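Long-range contacts in protein-tyrosine-phosphatase PTP1 (Arabidopsis thaliana, PDB 6KRW), which removes phosphate from phosphotyrosine in proteins, acts on the MAP kinase MPK6 and, in vitro, MPK4, and together with MKP1 represses salicylic acid and camalexin biosynthesis: residues L48-V53 against V69-N74; M123-H128 against L182-K187. All blocks are in the same frame, centred on the assembly; numbering follows the deposited sequence.

Contact 1: residues L48-V53 against V69-N74; sequences LLNSTV and VPFDKN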
ATOM      1  N   LEU A  48      -1.296  -6.500 -22.555  1.00 16.48           N
ATOM      2  CA  LEU A  48      -2.138  -7.480 -23.278  1.00 16.52           C
ATOM      3  C   LEU A  48      -1.534  -8.894 -23.206  1.00 16.88           C
ATOM      4  O   LEU A  48      -2.305  -9.830 -23.369  1.00 19.14           O
ATOM      5  CB  LEU A  48      -2.239  -7.083 -24.747  1.00 17.14           C
ATOM      6  CG  LEU A  48      -2.890  -5.734 -24.996  1.00 18.22           C
ATOM      7  CD1 LEU A  48      -2.842  -5.434 -26.479  1.00 19.36           C
ATOM      8  CD2 LEU A  48      -4.311  -5.729 -24.458  1.00 22.11           C
ATOM      9  N   LEU A  49      -0.254  -8.992 -22.894  1.00 16.89           N
ATOM     10  CA  LEU A  49       0.422 -10.315 -22.810  1.00 17.57           C
ATOM     11  C   LEU A  49       0.737 -10.706 -21.367  1.00 17.15           C
ATOM     12  O   LEU A  49       0.780 -11.891 -21.079  1.00 20.76           O
ATOM     13  CB  LEU A  49       1.671 -10.290 -23.693  1.00 18.38           C
ATOM     14  CG  LEU A  49       1.379 -10.330 -25.191  1.00 19.14           C
ATOM     15  CD1 LEU A  49       2.538  -9.740 -25.981  1.00 22.40           C
ATOM     16  CD2 LEU A  49       1.082 -11.753 -25.651  1.00 24.65           C
ATOM     17  N   ASN A  50       0.969  -9.740 -20.482  1.00 16.23           N
ATOM     18  CA  ASN A  50       1.369 -10.088 -19.096  1.00 16.12           C
ATOM     19  C   ASN A  50       0.217  -9.925 -18.100  1.00 17.48           C
ATOM     20  O   ASN A  50       0.414 -10.335 -16.953  1.00 17.27           O
ATOM     21  CB  ASN A  50       2.643  -9.362 -18.676  1.00 17.49           C
ATOM     22  CG  ASN A  50       2.485  -7.854 -18.592  1.00 15.94           C
ATOM     23  OD1 ASN A  50       1.371  -7.342 -18.396  1.00 16.60           O
ATOM     24  ND2 ASN A  50       3.586  -7.143 -18.755  1.00 18.54           N
ATOM     25  N   SER A  51      -0.931  -9.399 -18.528  1.00 16.59           N
ATOM     26  CA  SER A  51      -2.073  -9.160 -17.613  1.00 16.52           C
ATOM     27  C   SER A  51      -3.346  -9.650 -18.287  1.00 17.51           C
ATOM     28  O   SER A  51      -4.340  -8.953 -18.342  1.00 19.02           O
ATOM     29  CB  SER A  51      -2.133  -7.694 -17.199  1.00 15.44           C
ATOM     30  OG  SER A  51      -0.920  -7.248 -16.678  1.00 16.11           O
ATOM     31  N   THR A  52      -3.322 -10.867 -18.814  1.00 19.52           N
ATOM     32  CA  THR A  52      -4.441 -11.386 -19.627  1.00 19.03           C
ATOM     33  C   THR A  52      -5.728 -11.495 -18.809  1.00 18.24           C
ATOM     34  O   THR A  52      -6.808 -11.278 -19.373  1.00 22.68           O
ATOM     35  CB  THR A  52      -4.076 -12.734 -20.260  1.00 20.29           C
ATOM     36  OG1 THR A  52      -3.884 -13.732 -19.265  1.00 19.79           O
ATOM     37  CG2 THR A  52      -2.805 -12.623 -21.069  1.00 19.81           C
ATOM     38  N   VAL A  53      -5.643 -11.882 -17.545  1.00 18.42           N
ATOM     39  CA  VAL A  53      -6.897 -12.105 -16.781  1.00 19.31           C
ATOM     40  C   VAL A  53      -7.577 -10.742 -16.546  1.00 20.86           C
ATOM     41  O   VAL A  53      -8.790 -10.655 -16.725  1.00 23.21           O
ATOM     42  CB  VAL A  53      -6.636 -12.868 -15.470  1.00 17.67           C
ATOM     43  CG1 VAL A  53      -7.922 -13.032 -14.687  1.00 19.42           C
ATOM     44  CG2 VAL A  53      -6.024 -14.219 -15.789  1.00 18.28           C
ATOM     45  N   VAL A  69      -3.688  -2.425 -13.945  1.00 17.96           N
ATOM     46  CA  VAL A  69      -4.170  -3.800 -13.737  1.00 17.85           C
ATOM     47  C   VAL A  69      -2.988  -4.602 -13.208  1.00 15.82           C
ATOM     48  O   VAL A  69      -1.829  -4.252 -13.471  1.00 17.16           O
ATOM     49  CB  VAL A  69      -4.700  -4.427 -15.032  1.00 18.45           C
ATOM     50  CG1 VAL A  69      -5.963  -3.748 -15.508  1.00 19.63           C
ATOM     51  CG2 VAL A  69      -3.651  -4.435 -16.133  1.00 21.23           C
ATOM     52  N   PRO A  70      -3.271  -5.686 -12.458  1.00 15.86           N
ATOM     53  CA  PRO A  70      -2.211  -6.560 -11.969  1.00 15.61           C
ATOM     54  C   PRO A  70      -1.719  -7.513 -13.072  1.00 15.64           C
ATOM     55  O   PRO A  70      -2.496  -7.949 -13.897  1.00 16.21           O
ATOM     56  CB  PRO A  70      -2.876  -7.355 -10.845  1.00 15.60           C
ATOM     57  CG  PRO A  70      -4.311  -7.497 -11.347  1.00 16.13           C
ATOM     58  CD  PRO A  70      -4.600  -6.148 -12.017  1.00 16.60           C
ATOM     59  N   PHE A  71      -0.435  -7.800 -12.979  1.00 14.98           N
ATOM     60  CA  PHE A  71       0.166  -8.874 -13.809  1.00 14.45           C
ATOM     61  C   PHE A  71      -0.414 -10.216 -13.420  1.00 15.36           C
ATOM     62  O   PHE A  71      -0.668 -10.505 -12.229  1.00 15.88           O
ATOM     63  CB  PHE A  71       1.674  -8.861 -13.593  1.00 14.15           C
ATOM     64  CG  PHE A  71       2.349  -7.562 -13.901  1.00 13.54           C
ATOM     65  CD1 PHE A  71       2.119  -6.896 -15.102  1.00 16.28           C
ATOM     66  CD2 PHE A  71       3.266  -7.006 -13.028  1.00 14.25           C
ATOM     67  CE1 PHE A  71       2.759  -5.699 -15.383  1.00 15.30           C
ATOM     68  CE2 PHE A  71       3.900  -5.803 -13.295  1.00 15.33           C
ATOM     69  CZ  PHE A  71       3.645  -5.152 -14.472  1.00 15.55           C
ATOM     70  N   ASP A  72      -0.556 -11.103 -14.398  1.00 16.01           N
ATOM     71  CA  ASP A  72      -0.981 -12.487 -14.108  1.00 14.83           C
ATOM     72  C   ASP A  72      -0.052 -13.143 -13.089  1.00 15.14           C
ATOM     73  O   ASP A  72      -0.547 -13.926 -12.251  1.00 17.17           O
ATOM     74  CB  ASP A  72      -1.006 -13.319 -15.386  1.00 16.06           C
ATOM     75  CG  ASP A  72      -2.038 -12.888 -16.406  1.00 19.20           C
ATOM     76  OD1 ASP A  72      -3.094 -12.371 -16.010  1.00 19.93           O
ATOM     77  OD2 ASP A  72      -1.832 -13.104 -17.616  1.00 19.13           O
ATOM     78  N   LYS A  73       1.256 -12.847 -13.151  1.00 14.47           N
ATOM     79  CA  LYS A  73       2.235 -13.633 -12.368  1.00 15.49           C
ATOM     80  C   LYS A  73       2.039 -13.442 -10.857  1.00 13.86           C
ATOM     81  O   LYS A  73       2.403 -14.324 -10.112  1.00 15.53           O
ATOM     82  CB  LYS A  73       3.660 -13.268 -12.762  1.00 19.64           C
ATOM     83  CG  LYS A  73       4.090 -11.861 -12.424  1.00 25.57           C
ATOM     84  CD  LYS A  73       5.533 -11.534 -12.803  1.00 34.94           C
ATOM     85  CE  LYS A  73       5.909 -10.113 -12.402  1.00 57.98           C
ATOM     86  NZ  LYS A  73       5.780  -9.914 -10.937  1.00 64.04           N
ATOM     87  N   ASN A  74       1.474 -12.292 -10.433  1.00 14.62           N
ATOM     88  CA  ASN A  74       1.417 -12.017  -8.970  1.00 14.06           C
ATOM     89  C   ASN A  74       0.080 -11.401  -8.592  1.00 14.14           C
ATOM     90  O   ASN A  74       0.044 -10.840  -7.477  1.00 16.31           O
ATOM     91  CB  ASN A  74       2.582 -11.163  -8.502  1.00 13.88           C
ATOM     92  CG  ASN A  74       2.473  -9.734  -9.009  1.00 14.12           C
ATOM     93  OD1 ASN A  74       2.023  -9.516 -10.140  1.00 16.01           O
ATOM     94  ND2 ASN A  74       2.905  -8.767  -8.186  1.00 15.85           N
TER
HETATM   95  O   HOH W   1       0.425 -14.051 -18.632  1.00 32.55           O
HETATM   96  O   HOH W   2       2.425 -11.748 -15.662  1.00 18.06           O

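Contact 2: residues M123-H128 against L182-K187; sequences MVIQQH and LEVNYK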
ATOM      1  N   MET A 123     -11.350 -10.867  -0.377  1.00 24.19           N
ATOM      2  CA  MET A 123      -9.863 -10.901  -0.416  1.00 24.34           C
ATOM      3  C   MET A 123      -9.302 -10.670   0.997  1.00 21.98           C
ATOM      4  O   MET A 123      -8.383 -11.372   1.429  1.00 22.95           O
ATOM      5  CB  MET A 123      -9.330  -9.833  -1.372  1.00 22.76           C
ATOM      6  CG  MET A 123      -7.825  -9.782  -1.396  1.00 22.77           C
ATOM      7  SD  MET A 123      -7.185  -8.587  -2.607  0.96 21.41           S
ATOM      8  CE  MET A 123      -7.668  -7.033  -1.825  1.00 27.48           C
ATOM      9  N   VAL A 124      -9.845  -9.690   1.729  1.00 25.42           N
ATOM     10  CA  VAL A 124      -9.366  -9.387   3.109  1.00 25.95           C
ATOM     11  C   VAL A 124      -9.483 -10.647   3.971  1.00 23.53           C
ATOM     12  O   VAL A 124      -8.538 -10.967   4.712  1.00 27.28           O
ATOM     13  CB  VAL A 124     -10.173  -8.226   3.718  1.00 27.15           C
ATOM     14  CG1 VAL A 124      -9.877  -8.071   5.195  1.00 31.89           C
ATOM     15  CG2 VAL A 124      -9.937  -6.934   2.967  1.00 31.51           C
ATOM     16  N   ILE A 125     -10.630 -11.315   3.910  1.00 28.74           N
ATOM     17  CA  ILE A 125     -10.843 -12.528   4.745  1.00 27.05           C
ATOM     18  C   ILE A 125      -9.915 -13.645   4.268  1.00 24.82           C
ATOM     19  O   ILE A 125      -9.230 -14.251   5.114  1.00 28.68           O
ATOM     20  CB  ILE A 125     -12.320 -12.941   4.709  1.00 30.46           C
ATOM     21  CG1 ILE A 125     -13.190 -11.845   5.329  1.00 35.78           C
ATOM     22  CG2 ILE A 125     -12.509 -14.288   5.393  1.00 33.54           C
ATOM     23  CD1 ILE A 125     -14.679 -12.086   5.156  1.00 37.75           C
ATOM     24  N   GLN A 126      -9.893 -13.920   2.961  1.00 27.27           N
ATOM     25  CA  GLN A 126      -9.125 -15.073   2.428  1.00 24.01           C
ATOM     26  C   GLN A 126      -7.631 -14.897   2.698  1.00 23.87           C
ATOM     27  O   GLN A 126      -6.967 -15.897   2.986  1.00 26.66           O
ATOM     28  CB  GLN A 126      -9.388 -15.221   0.934  1.00 26.09           C
ATOM     29  CG  GLN A 126     -10.785 -15.743   0.603  1.00 28.50           C
ATOM     30  CD  GLN A 126     -10.938 -16.086  -0.858  1.00 27.16           C
ATOM     31  OE1 GLN A 126      -9.983 -15.981  -1.635  1.00 27.55           O
ATOM     32  NE2 GLN A 126     -12.142 -16.495  -1.232  1.00 30.62           N
ATOM     33  N   GLN A 127      -7.127 -13.665   2.634  1.00 23.78           N
ATOM     34  CA  GLN A 127      -5.684 -13.377   2.844  1.00 24.11           C
ATOM     35  C   GLN A 127      -5.407 -13.004   4.309  1.00 24.73           C
ATOM     36  O   GLN A 127      -4.253 -12.773   4.652  1.00 25.83           O
ATOM     37  CB  GLN A 127      -5.264 -12.259   1.901  1.00 23.52           C
ATOM     38  CG  GLN A 127      -5.406 -12.596   0.416  1.00 22.58           C
ATOM     39  CD  GLN A 127      -4.633 -13.825   0.021  1.00 21.23           C
ATOM     40  OE1 GLN A 127      -3.577 -14.103   0.588  1.00 25.28           O
ATOM     41  NE2 GLN A 127      -5.175 -14.563  -0.948  1.00 23.37           N
ATOM     42  N   HIS A 128      -6.437 -12.975   5.154  1.00 25.39           N
ATOM     43  CA  HIS A 128      -6.357 -12.585   6.600  1.00 28.61           C
ATOM     44  C   HIS A 128      -5.485 -11.331   6.780  1.00 27.46           C
ATOM     45  O   HIS A 128      -4.548 -11.322   7.608  1.00 27.06           O
ATOM     46  CB  HIS A 128      -5.919 -13.765   7.481  1.00 30.38           C
ATOM     47  CG  HIS A 128      -4.652 -14.445   7.091  1.00 28.30           C
ATOM     48  ND1 HIS A 128      -3.420 -13.948   7.442  1.00 30.81           N
ATOM     49  CD2 HIS A 128      -4.416 -15.540   6.333  1.00 29.49           C
ATOM     50  CE1 HIS A 128      -2.469 -14.712   6.919  1.00 33.77           C
ATOM     51  NE2 HIS A 128      -3.056 -15.708   6.265  1.00 33.63           N
ATOM     52  N   LEU A 182     -12.313  -2.460  12.635  1.00 34.81           N
ATOM     53  CA  LEU A 182     -13.419  -3.076  11.882  1.00 35.68           C
ATOM     54  C   LEU A 182     -13.475  -4.558  12.215  1.00 40.65           C
ATOM     55  O   LEU A 182     -12.444  -5.169  12.552  1.00 41.62           O
ATOM     56  CB  LEU A 182     -13.178  -2.914  10.381  1.00 39.02           C
ATOM     57  CG  LEU A 182     -13.111  -1.477   9.873  1.00 39.11           C
ATOM     58  CD1 LEU A 182     -12.920  -1.452   8.354  1.00 37.60           C
ATOM     59  CD2 LEU A 182     -14.349  -0.716  10.329  1.00 41.17           C
ATOM     60  N   GLU A 183     -14.675  -5.097  12.097  1.00 40.80           N
ATOM     61  CA  GLU A 183     -14.957  -6.515  12.337  1.00 42.27           C
ATOM     62  C   GLU A 183     -15.677  -7.029  11.104  1.00 40.20           C
ATOM     63  O   GLU A 183     -16.736  -6.477  10.754  1.00 45.63           O
ATOM     64  CB  GLU A 183     -15.810  -6.648  13.583  1.00 55.66           C
ATOM     65  CG  GLU A 183     -16.451  -8.002  13.755  1.00 80.05           C
ATOM     66  CD  GLU A 183     -17.330  -8.079  14.992  1.00 92.50           C
ATOM     67  OE1 GLU A 183     -16.907  -7.566  16.057  1.00 68.33           O
ATOM     68  OE2 GLU A 183     -18.444  -8.624  14.882  1.00114.31           O
ATOM     69  N   VAL A 184     -15.100  -8.045  10.468  1.00 45.69           N
ATOM     70  CA  VAL A 184     -15.662  -8.615   9.222  1.00 46.03           C
ATOM     71  C   VAL A 184     -15.838 -10.118   9.428  1.00 49.23           C
ATOM     72  O   VAL A 184     -15.002 -10.747  10.100  1.00 49.41           O
ATOM     73  CB  VAL A 184     -14.759  -8.273   8.021  1.00 40.00           C
ATOM     74  CG1 VAL A 184     -13.418  -8.990   8.087  1.00 44.89           C
ATOM     75  CG2 VAL A 184     -15.458  -8.569   6.711  1.00 51.11           C
ATOM     76  N   ASN A 185     -16.904 -10.672   8.868  1.00 48.13           N
ATOM     77  CA  ASN A 185     -17.105 -12.139   8.922  1.00 50.31           C
ATOM     78  C   ASN A 185     -18.166 -12.546   7.905  1.00 43.87           C
ATOM     79  O   ASN A 185     -18.896 -11.673   7.396  1.00 48.54           O
ATOM     80  CB  ASN A 185     -17.483 -12.608  10.330  1.00 53.03           C
ATOM     81  CG  ASN A 185     -18.802 -12.040  10.809  1.00 75.51           C
ATOM     82  OD1 ASN A 185     -18.897 -10.856  11.135  1.00 93.39           O
ATOM     83  ND2 ASN A 185     -19.821 -12.883  10.869  1.00 88.95           N
ATOM     84  N   TYR A 186     -18.235 -13.843   7.627  1.00 53.02           N
ATOM     85  CA  TYR A 186     -19.371 -14.436   6.883  1.00 48.10           C
ATOM     86  C   TYR A 186     -20.567 -14.572   7.824  1.00 52.48           C
ATOM     87  O   TYR A 186     -20.395 -14.643   9.057  1.00 63.23           O
ATOM     88  CB  TYR A 186     -19.001 -15.801   6.312  1.00 52.85           C
ATOM     89  CG  TYR A 186     -17.791 -15.796   5.416  1.00 49.86           C
ATOM     90  CD1 TYR A 186     -17.788 -15.097   4.218  1.00 55.40           C
ATOM     91  CD2 TYR A 186     -16.654 -16.510   5.756  1.00 56.99           C
ATOM     92  CE1 TYR A 186     -16.676 -15.097   3.393  1.00 50.96           C
ATOM     93  CE2 TYR A 186     -15.538 -16.529   4.936  1.00 51.29           C
ATOM     94  CZ  TYR A 186     -15.549 -15.817   3.751  1.00 46.57           C
ATOM     95  OH  TYR A 186     -14.444 -15.831   2.947  1.00 48.97           O
ATOM     96  N   LYS A 187     -21.759 -14.665   7.254  1.00 59.55           N
ATOM     97  CA  LYS A 187     -22.998 -14.749   8.066  1.00 73.24           C
ATOM     98  C   LYS A 187     -23.149 -16.143   8.683  1.00 69.01           C
ATOM     99  O   LYS A 187     -23.876 -16.244   9.680  1.00 91.43           O
ATOM    100  CB  LYS A 187     -24.202 -14.340   7.224  1.00 73.37           C
ATOM    101  CG  LYS A 187     -24.158 -12.877   6.818  1.00 73.14           C
ATOM    102  CD  LYS A 187     -25.184 -12.502   5.784  1.00 77.91           C
ATOM    103  CE  LYS A 187     -24.879 -11.162   5.155  1.00 67.88           C
ATOM    104  NZ  LYS A 187     -25.817 -10.850   4.051  1.00 81.56           N
TER

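Contact 1: residues L48-V53 against V69-N74
D72 lays its carboxylate across the backbone N-H groups of T52 and V53 and grips them with both oxygens. D72 OD1 takes V53 N at 3.0 Å through its syn lone pair, in a nearly straight bond (172°). D72 OD2 has two protein donors, on opposite faces of its plane: T52 N at 2.9 Å, in a more bent bond, and the hydroxyl T52 OG1 at 2.7 Å. Threonine suits this place because its OG1, set between the backbone N and the carbonyl carbon (chi1 65°), adds a hydroxyl to the main-chain donors. These donors would tend to favour the ionised carboxylate, and an aspartate is short enough to keep it beside its own backbone, where D72 N bonds N50 O at 2.8 Å. Two waters extend the network, one joining D72 OD2 to L49 O, the other N50 O to K73 N.

A second cluster forms round F71, whose CD1 edge faces two oxygens near the ring plane. N50 OD1 lies 3.4 Å from F71 CD1, with the amide turned 73° from the ring, and S51 OG is equally near. S51 OG donates to N50 OD1 (2.9 Å), tying these two polar groups together. V69 CG2 meets S51 CB in apolar contact.

Segment 69-74 follows the phosphotyrosine-recognition loop of the phosphatase fold, and its F71 side chain is about 9 Å from that of I241, probably a substrate-binding residue. The contact joins the chain between helices 47-50 and 52-55 to the loop running into strand 75-77, while P70 packs on Y89 of strand 89-90 and S93 of strand 92-95.

Contact 2: residues M123-H128 against L182-K187
I125, on the last turn of helix 117-126, wedges its branched side chain between V184 and Y186, two residues of strand 178-186. The apolar part of the contact joins the CD1 tip of I125 to V184 CG2 at 3.9 Å. With CD1 anti across CG1 (chi2 172°), the isoleucine is extended and carries this methyl out toward the strand, where a beta-branched valine offers a compact partner.

The aromatic part is a CH-pi contact. I125 CD1 also sits over one face of the Y186 ring, 4.3 Å from its centroid and displaced toward the rim, 21° off the ring normal. The other branch, I125 CG2, reaches the phenol end, 3.8 Å from Y186 CZ and 3.5 Å from Y186 OH.

The polar ends are held from beside the contact: Y186 OH hydrogen-bonds OE2 of E122, one turn before Q126 on the helix, and Q126 NE2 bonds that same oxygen. Tyrosine therefore suits a partly exposed place, giving a ring to I125 and a hydroxyl to the helix. Between the two segments the contacts are van der Waals and CH-pi, so they depend on close fit rather than on bond direction, while the bond to E122 probably fixes the phenol end.

Contact 1 is largely buried and polar, contact 2 a surface contact built on one isoleucine, a valine and a tyrosine face. The two share no element: 48-53 and 69-74 join short helices to a loop near the substrate-binding side, whereas 123-128 and 182-187 seat a helix on the mixed sheet, away from the annotated sites. Their chemistry follows from this. In contact 1, a carboxylate from a loop without regular structure meets backbone N-H groups and a hydroxyl; in contact 2, the strand's backbone is bonded to its sheet neighbours, and the helix meets its side chains. The centres lie 25 Å apart, and the nearest atoms are about 9 Å apart.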